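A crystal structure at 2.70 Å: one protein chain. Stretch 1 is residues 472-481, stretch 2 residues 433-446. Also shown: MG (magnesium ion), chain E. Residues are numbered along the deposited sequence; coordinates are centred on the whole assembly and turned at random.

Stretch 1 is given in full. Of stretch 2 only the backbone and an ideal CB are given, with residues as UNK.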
ATOM      1  N   GLU A 472       4.380  34.161  -9.260  1.00 66.95           N
ATOM      2  CA  GLU A 472       5.716  34.347  -8.693  1.00 63.06           C
ATOM      3  C   GLU A 472       6.660  34.763  -9.812  1.00 61.27           C
ATOM      4  O   GLU A 472       7.450  33.965 -10.316  1.00 70.19           O
ATOM      5  CB  GLU A 472       6.211  33.070  -8.018  1.00 63.65           C
ATOM      6  CG  GLU A 472       5.440  32.649  -6.762  1.00 64.94           C
ATOM      7  CD  GLU A 472       5.918  31.309  -6.161  1.00 73.74           C
ATOM      8  OE1 GLU A 472       6.714  30.555  -6.776  1.00 73.54           O
ATOM      9  OE2 GLU A 472       5.446  31.005  -5.015  1.00 74.35           O
ATOM     10  N   VAL A 473       6.577  36.035 -10.209  1.00 63.04           N
ATOM     11  CA  VAL A 473       7.387  36.530 -11.330  1.00 67.12           C
ATOM     12  C   VAL A 473       8.121  37.842 -11.037  1.00 65.34           C
ATOM     13  O   VAL A 473       8.694  38.452 -11.950  1.00 62.99           O
ATOM     14  CB  VAL A 473       6.524  36.704 -12.597  1.00 65.07           C
ATOM     15  CG1 VAL A 473       6.033  35.353 -13.114  1.00 65.54           C
ATOM     16  CG2 VAL A 473       5.369  37.666 -12.338  1.00 58.56           C
ATOM     17  N   VAL A 474       8.135  38.279  -9.777  1.00 63.08           N
ATOM     18  CA  VAL A 474       8.709  39.587  -9.474  1.00 62.67           C
ATOM     19  C   VAL A 474      10.227  39.520  -9.297  1.00 68.29           C
ATOM     20  O   VAL A 474      10.923  40.517  -9.533  1.00 70.39           O
ATOM     21  CB  VAL A 474       8.023  40.200  -8.241  1.00 65.58           C
ATOM     22  CG1 VAL A 474       8.693  41.508  -7.836  1.00 60.58           C
ATOM     23  CG2 VAL A 474       6.542  40.449  -8.527  1.00 66.05           C
ATOM     24  N   ASN A 475      10.784  38.373  -8.903  1.00 69.40           N
ATOM     25  CA  ASN A 475      12.232  38.313  -8.708  1.00 67.50           C
ATOM     26  C   ASN A 475      12.975  38.381 -10.047  1.00 69.36           C
ATOM     27  O   ASN A 475      13.730  37.465 -10.397  1.00 69.11           O
ATOM     28  CB  ASN A 475      12.636  37.065  -7.901  1.00 67.77           C
ATOM     29  CG  ASN A 475      12.080  35.756  -8.474  1.00 67.48           C
ATOM     30  OD1 ASN A 475      10.903  35.658  -8.830  1.00 74.28           O
ATOM     31  ND2 ASN A 475      12.929  34.736  -8.539  1.00 61.12           N
ATOM     32  N   MET A 476      12.774  39.481 -10.786  1.00 70.28           N
ATOM     33  CA  MET A 476      13.444  39.707 -12.064  1.00 65.42           C
ATOM     34  C   MET A 476      14.936  39.948 -11.867  1.00 63.54           C
ATOM     35  O   MET A 476      15.352  40.580 -10.893  1.00 65.93           O
ATOM     36  CB  MET A 476      12.828  40.907 -12.779  1.00 59.42           C
ATOM     37  CG  MET A 476      11.468  40.638 -13.397  1.00 66.57           C
ATOM     38  SD  MET A 476      10.560  42.135 -13.873  1.00 67.49           S
ATOM     39  CE  MET A 476      10.159  42.767 -12.250  1.00 61.26           C
ATOM     40  N   GLN A 477      15.751  39.457 -12.820  1.00 60.39           N
ATOM     41  CA  GLN A 477      17.196  39.614 -12.695  1.00 65.66           C
ATOM     42  C   GLN A 477      17.728  40.687 -13.654  1.00 75.02           C
ATOM     43  O   GLN A 477      17.097  40.982 -14.677  1.00 73.38           O
ATOM     44  CB  GLN A 477      17.920  38.285 -12.953  1.00 62.27           C
ATOM     45  CG  GLN A 477      17.885  37.777 -14.389  1.00 64.39           C
ATOM     46  CD  GLN A 477      18.837  36.603 -14.599  1.00 71.97           C
ATOM     47  OE1 GLN A 477      19.056  35.796 -13.688  1.00 72.34           O
ATOM     48  NE2 GLN A 477      19.410  36.505 -15.796  1.00 69.76           N
ATOM     49  N   PRO A 478      18.878  41.293 -13.341  1.00 68.16           N
ATOM     50  CA  PRO A 478      19.469  42.297 -14.232  1.00 69.92           C
ATOM     51  C   PRO A 478      19.688  41.744 -15.627  1.00 72.85           C
ATOM     52  O   PRO A 478      19.765  40.521 -15.816  1.00 72.48           O
ATOM     53  CB  PRO A 478      20.811  42.616 -13.556  1.00 74.52           C
ATOM     54  CG  PRO A 478      20.611  42.289 -12.132  1.00 70.06           C
ATOM     55  CD  PRO A 478      19.651  41.144 -12.095  1.00 70.40           C
ATOM     56  N   PRO A 479      19.790  42.615 -16.633  1.00 77.08           N
ATOM     57  CA  PRO A 479      20.185  42.158 -17.972  1.00 75.58           C
ATOM     58  C   PRO A 479      21.594  41.584 -17.958  1.00 73.46           C
ATOM     59  O   PRO A 479      22.364  41.776 -17.013  1.00 69.97           O
ATOM     60  CB  PRO A 479      20.109  43.428 -18.828  1.00 78.28           C
ATOM     61  CG  PRO A 479      19.237  44.374 -18.045  1.00 77.77           C
ATOM     62  CD  PRO A 479      19.462  44.050 -16.602  1.00 72.44           C
ATOM     63  N   ASP A 480      21.923  40.857 -19.029  1.00 74.82           N
ATOM     64  CA  ASP A 480      23.160  40.083 -19.030  1.00 75.04           C
ATOM     65  C   ASP A 480      24.375  40.991 -18.900  1.00 82.33           C
ATOM     66  O   ASP A 480      25.297  40.701 -18.124  1.00 76.16           O
ATOM     67  CB  ASP A 480      23.262  39.238 -20.299  1.00 76.94           C
ATOM     68  CG  ASP A 480      22.101  38.265 -20.463  1.00 83.25           C
ATOM     69  OD1 ASP A 480      21.210  38.216 -19.582  1.00 81.18           O
ATOM     70  OD2 ASP A 480      22.078  37.549 -21.491  1.00 84.22           O
ATOM     71  N   HIS A 481      24.384  42.109 -19.637  1.00 85.62           N
ATOM     72  CA  HIS A 481      25.561  42.973 -19.632  1.00 82.32           C
ATOM     73  C   HIS A 481      25.881  43.471 -18.229  1.00 77.69           C
ATOM     74  O   HIS A 481      27.058  43.588 -17.869  1.00 78.07           O
ATOM     75  CB  HIS A 481      25.379  44.132 -20.626  1.00 79.87           C
ATOM     76  CG  HIS A 481      24.518  45.257 -20.131  1.00 83.30           C
ATOM     77  ND1 HIS A 481      23.244  45.483 -20.609  1.00 81.01           N
ATOM     78  CD2 HIS A 481      24.763  46.246 -19.236  1.00 82.69           C
ATOM     79  CE1 HIS A 481      22.731  46.544 -20.009  1.00 80.99           C
ATOM     80  NE2 HIS A 481      23.631  47.023 -19.168  1.00 79.41           N
ATOM     81  N   UNK A 433       9.442  48.953 -17.254  1.00 70.19           N
ATOM     82  CA  UNK A 433       8.153  48.305 -17.033  1.00 71.25           C
ATOM     83  C   UNK A 433       7.951  47.180 -18.040  1.00 73.99           C
ATOM     84  O   UNK A 433       8.243  47.333 -19.235  1.00 75.24           O
ATOM     85  CB  UNK A 433       7.013  49.321 -17.131  1.00 71.25           C
ATOM     86  N   UNK A 434       7.438  46.047 -17.553  1.00 74.47           N
ATOM     87  CA  UNK A 434       7.137  44.887 -18.380  1.00 70.05           C
ATOM     88  C   UNK A 434       5.713  44.436 -18.120  1.00 71.62           C
ATOM     89  O   UNK A 434       5.233  44.484 -16.982  1.00 74.66           O
ATOM     90  CB  UNK A 434       8.122  43.748 -18.109  1.00 70.05           C
ATOM     91  N   UNK A 435       5.037  43.990 -19.173  1.00 69.75           N
ATOM     92  CA  UNK A 435       3.649  43.562 -19.049  1.00 75.95           C
ATOM     93  C   UNK A 435       3.622  42.037 -19.039  1.00 79.64           C
ATOM     94  O   UNK A 435       3.377  41.373 -20.050  1.00 83.98           O
ATOM     95  CB  UNK A 435       2.789  44.123 -20.183  1.00 75.95           C
ATOM     96  N   UNK A 436       3.882  41.479 -17.861  1.00 76.31           N
ATOM     97  CA  UNK A 436       3.901  40.043 -17.673  1.00 74.49           C
ATOM     98  C   UNK A 436       5.300  39.469 -17.769  1.00 78.79           C
ATOM     99  O   UNK A 436       6.290  40.161 -18.031  1.00 75.33           O
ATOM    100  CB  UNK A 436       2.992  39.368 -18.702  1.00 74.49           C
ATOM    101  N   UNK A 437       5.363  38.153 -17.543  1.00 85.93           N
ATOM    102  CA  UNK A 437       6.646  37.458 -17.533  1.00 78.60           C
ATOM    103  C   UNK A 437       7.209  37.331 -18.940  1.00 77.84           C
ATOM    104  O   UNK A 437       8.399  37.590 -19.168  1.00 71.10           O
ATOM    105  CB  UNK A 437       6.499  36.074 -16.898  1.00 78.60           C
ATOM    106  N   UNK A 438       6.370  36.926 -19.898  1.00 74.88           N
ATOM    107  CA  UNK A 438       6.858  36.753 -21.260  1.00 75.11           C
ATOM    108  C   UNK A 438       7.482  38.041 -21.766  1.00 78.72           C
ATOM    109  O   UNK A 438       8.594  38.037 -22.312  1.00 74.81           O
ATOM    110  CB  UNK A 438       5.725  36.310 -22.188  1.00 75.11           C
ATOM    111  N   UNK A 439       6.786  39.162 -21.547  1.00 81.16           N
ATOM    112  CA  UNK A 439       7.292  40.479 -21.923  1.00 70.68           C
ATOM    113  C   UNK A 439       8.704  40.707 -21.387  1.00 71.59           C
ATOM    114  O   UNK A 439       9.616  41.074 -22.139  1.00 73.24           O
ATOM    115  CB  UNK A 439       6.353  41.573 -21.409  1.00 70.68           C
ATOM    116  N   UNK A 440       8.905  40.476 -20.086  1.00 70.07           N
ATOM    117  CA  UNK A 440      10.225  40.664 -19.485  1.00 70.69           C
ATOM    118  C   UNK A 440      11.296  39.871 -20.229  1.00 75.46           C
ATOM    119  O   UNK A 440      12.348  40.414 -20.588  1.00 73.21           O
ATOM    120  CB  UNK A 440      10.199  40.252 -18.012  1.00 70.69           C
ATOM    121  N   UNK A 441      11.037  38.579 -20.478  1.00 74.61           N
ATOM    122  CA  UNK A 441      12.056  37.716 -21.074  1.00 76.62           C
ATOM    123  C   UNK A 441      12.403  38.145 -22.490  1.00 77.15           C
ATOM    124  O   UNK A 441      13.550  37.980 -22.924  1.00 75.58           O
ATOM    125  CB  UNK A 441      11.582  36.261 -21.076  1.00 76.62           C
ATOM    126  N   UNK A 442      11.450  38.728 -23.208  1.00 77.77           N
ATOM    127  CA  UNK A 442      11.713  39.065 -24.596  1.00 78.92           C
ATOM    128  C   UNK A 442      12.494  40.367 -24.750  1.00 81.62           C
ATOM    129  O   UNK A 442      13.278  40.493 -25.698  1.00 82.25           O
ATOM    130  CB  UNK A 442      10.392  39.162 -25.362  1.00 78.92           C
ATOM    131  N   UNK A 443      12.343  41.320 -23.823  1.00 80.51           N
ATOM    132  CA  UNK A 443      12.950  42.637 -23.984  1.00 78.71           C
ATOM    133  C   UNK A 443      14.070  42.955 -22.992  1.00 77.20           C
ATOM    134  O   UNK A 443      14.749  43.969 -23.173  1.00 81.01           O
ATOM    135  CB  UNK A 443      11.861  43.705 -23.861  1.00 78.71           C
ATOM    136  N   UNK A 444      14.300  42.126 -21.966  1.00 76.63           N
ATOM    137  CA  UNK A 444      15.199  42.533 -20.878  1.00 77.67           C
ATOM    138  C   UNK A 444      16.624  42.760 -21.376  1.00 79.67           C
ATOM    139  O   UNK A 444      17.349  43.607 -20.840  1.00 80.96           O
ATOM    140  CB  UNK A 444      15.201  41.477 -19.771  1.00 77.67           C
ATOM    141  N   UNK A 445      17.051  42.022 -22.395  1.00 80.71           N
ATOM    142  CA  UNK A 445      18.388  42.176 -22.947  1.00 83.11           C
ATOM    143  C   UNK A 445      18.411  43.052 -24.195  1.00 85.41           C
ATOM    144  O   UNK A 445      19.441  43.122 -24.878  1.00 83.13           O
ATOM    145  CB  UNK A 445      18.975  40.801 -23.272  1.00 83.11           C
ATOM    146  N   UNK A 446      17.302  43.712 -24.499  1.00 80.64           N
ATOM    147  CA  UNK A 446      17.201  44.653 -25.599  1.00 85.58           C
ATOM    148  C   UNK A 446      17.971  45.919 -25.247  1.00 91.01           C
ATOM    149  O   UNK A 446      17.494  46.705 -24.415  1.00 90.62           O
ATOM    150  CB  UNK A 446      15.738  44.972 -25.914  1.00 85.58           C
TER
HETATM  151 MG    MG E 601       5.196  29.195  -4.003  1.00 79.46          MG

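Position 433, on a strand, has its CA-to-CB bond directed away from stretch 1; a beta-branched residue suits it, and it is Val433. At 434 the bond points toward stretch 1, and the ideal CB lies 5.1 Å from Met476 SD. Any sizeable apolar side chain could use that sulfur. The residue is Phe434, whose CD2 comes within 4.0 Å of Met476 SD in an oblique sulfur-aromatic contact.

Position 435 is out of reach and open to many choices; it is Asp435. At 436 phi is 96° and psi 177°, and a CB would jam against the preceding carbonyl oxygen. The backbone alone calls for glycine, and Gly436 it is.

At 437 the bond runs sideways, yet the ideal CB is already 3.9 Å from Val473 CG1. A small residue, alanine, serine or perhaps threonine, would suffice. Ser437 sets both CB and OG 3.9 Å from Val473 CG1, and its OG is also hydrogen-bonded elsewhere in the structure.

Positions 438 and 439 are out of reach, and helix-compatible polar residues would do. They are Asp438 and Asp439.

Position 440 is the richest. Its bond points toward stretch 1, with Met476 SD 4.6 Å from the ideal CB and the carbonyl of Gln477 farther out. A long apolar side chain would meet the methionine; one ending in a donor would also serve the carbonyl. Tyr440 does both: Met476 CG lies over one face of the ring, 3.4 Å from Tyr440 CE2, and Tyr440 OH donates to Gln477 O at 2.6 Å, with that oxygen near the ring plane.

Positions 441, 442 and 443 offer stretch 1 no contact, so polar helix formers fit: His441, Lys442 and Arg443, whose NH1 reaches Asp439 OD2 at 3.1 Å.

At 444 the bond again points toward stretch 1, with Pro479 CG 5.3 Å from the ideal CB. Leucine, isoleucine or methionine could bridge that gap. Ile444 brings CD1 to 3.8 Å from Pro479 CG.

Position 445, in a type I turn, points sideways, but Asp480 offers both a backbone N-H at the start of a helix and a carboxylate. The pair asks for acceptor and donor together, so an amide is apt. Asn445 OD1 accepts from Asp480 N at 2.7 Å, almost linearly, while Asn445 ND2 gives a weak hydrogen bond to Asp480 OD1 at 3.0 Å.

Position 446 points away, leaving polar choices free; it is Asp446.

Stretch 2 433-446: VFDGSDDYHKRIND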
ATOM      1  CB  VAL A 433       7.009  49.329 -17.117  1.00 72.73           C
ATOM      2  CG1 VAL A 433       5.656  48.665 -16.851  1.00 72.73           C
ATOM      3  CG2 VAL A 433       7.262  50.451 -16.137  1.00 72.02           C
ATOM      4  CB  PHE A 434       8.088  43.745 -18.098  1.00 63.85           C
ATOM      5  CG  PHE A 434       9.520  44.106 -18.258  1.00 63.45           C
ATOM      6  CD1 PHE A 434      10.090  44.175 -19.523  1.00 68.28           C
ATOM      7  CD2 PHE A 434      10.304  44.372 -17.152  1.00 58.78           C
ATOM      8  CE1 PHE A 434      11.429  44.510 -19.684  1.00 65.82           C
ATOM      9  CE2 PHE A 434      11.642  44.703 -17.303  1.00 64.57           C
ATOM     10  CZ  PHE A 434      12.206  44.771 -18.573  1.00 61.33           C
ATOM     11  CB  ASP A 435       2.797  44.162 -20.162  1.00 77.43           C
ATOM     12  CG  ASP A 435       2.270  45.547 -19.803  1.00 83.19           C
ATOM     13  OD1 ASP A 435       1.239  45.633 -19.091  1.00 77.10           O
ATOM     14  OD2 ASP A 435       2.905  46.547 -20.222  1.00 84.95           O
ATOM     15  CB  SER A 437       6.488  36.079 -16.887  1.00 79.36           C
ATOM     16  OG  SER A 437       7.752  35.482 -16.624  1.00 87.25           O
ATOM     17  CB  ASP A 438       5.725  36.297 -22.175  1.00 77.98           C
ATOM     18  CG  ASP A 438       6.192  36.036 -23.609  1.00 88.04           C
ATOM     19  OD1 ASP A 438       7.300  35.475 -23.807  1.00 81.66           O
ATOM     20  OD2 ASP A 438       5.437  36.394 -24.541  1.00 95.75           O
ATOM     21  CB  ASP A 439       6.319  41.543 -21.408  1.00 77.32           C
ATOM     22  CG  ASP A 439       6.552  42.924 -22.021  1.00 77.42           C
ATOM     23  OD1 ASP A 439       6.915  43.012 -23.216  1.00 75.73           O
ATOM     24  OD2 ASP A 439       6.351  43.923 -21.291  1.00 76.90           O
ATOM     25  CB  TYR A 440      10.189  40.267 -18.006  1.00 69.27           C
ATOM     26  CG  TYR A 440      11.552  40.042 -17.381  1.00 66.05           C
ATOM     27  CD1 TYR A 440      12.162  38.792 -17.405  1.00 67.99           C
ATOM     28  CD2 TYR A 440      12.220  41.069 -16.753  1.00 68.68           C
ATOM     29  CE1 TYR A 440      13.409  38.584 -16.838  1.00 66.01           C
ATOM     30  CE2 TYR A 440      13.473  40.869 -16.178  1.00 71.71           C
ATOM     31  CZ  TYR A 440      14.062  39.625 -16.223  1.00 62.91           C
ATOM     32  OH  TYR A 440      15.303  39.439 -15.647  1.00 59.01           O
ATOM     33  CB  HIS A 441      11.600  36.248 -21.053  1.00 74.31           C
ATOM     34  CG  HIS A 441      11.755  35.604 -19.711  1.00 74.84           C
ATOM     35  ND1 HIS A 441      12.990  35.370 -19.142  1.00 73.42           N
ATOM     36  CD2 HIS A 441      10.837  35.205 -18.798  1.00 74.78           C
ATOM     37  CE1 HIS A 441      12.825  34.824 -17.948  1.00 73.23           C
ATOM     38  NE2 HIS A 441      11.528  34.715 -17.715  1.00 76.40           N
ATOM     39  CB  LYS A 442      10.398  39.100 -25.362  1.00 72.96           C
ATOM     40  CG  LYS A 442       9.825  37.687 -25.676  1.00 92.90           C
ATOM     41  CD  LYS A 442      10.875  36.712 -26.306  1.00 98.32           C
ATOM     42  CE  LYS A 442      11.633  35.778 -25.323  1.00 87.66           C
ATOM     43  NZ  LYS A 442      12.819  35.149 -25.992  1.00 82.98           N
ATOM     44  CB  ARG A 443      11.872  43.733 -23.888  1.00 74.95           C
ATOM     45  CG  ARG A 443      10.703  43.603 -24.884  1.00 71.73           C
ATOM     46  CD  ARG A 443       9.526  44.494 -24.479  1.00 67.66           C
ATOM     47  NE  ARG A 443      10.003  45.764 -23.923  1.00 86.45           N
ATOM     48  CZ  ARG A 443       9.385  46.482 -22.982  1.00 82.85           C
ATOM     49  NH1 ARG A 443       8.232  46.075 -22.461  1.00 76.43           N
ATOM     50  NH2 ARG A 443       9.931  47.619 -22.562  1.00 81.58           N
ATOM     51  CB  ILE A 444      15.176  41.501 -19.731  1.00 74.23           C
ATOM     52  CG1 ILE A 444      16.156  41.912 -18.636  1.00 66.78           C
ATOM     53  CG2 ILE A 444      15.521  40.115 -20.241  1.00 72.07           C
ATOM     54  CD1 ILE A 444      15.662  43.056 -17.839  1.00 66.41           C
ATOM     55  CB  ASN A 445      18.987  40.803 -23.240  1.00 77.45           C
ATOM     56  CG  ASN A 445      19.608  40.181 -22.011  1.00 82.94           C
ATOM     57  OD1 ASN A 445      20.372  40.834 -21.287  1.00 84.84           O
ATOM     58  ND2 ASN A 445      19.272  38.923 -21.750  1.00 79.52           N
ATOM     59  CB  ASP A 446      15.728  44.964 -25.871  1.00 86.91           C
ATOM     60  CG  ASP A 446      15.528  46.054 -26.903  1.00 89.13           C
ATOM     61  OD1 ASP A 446      16.506  46.454 -27.571  1.00 90.58           O
ATOM     62  OD2 ASP A 446      14.374  46.504 -27.052  1.00 88.86           O
TER
HETATM   63  O   HOH W   1       6.993  29.735  -2.922  1.00 56.29           O
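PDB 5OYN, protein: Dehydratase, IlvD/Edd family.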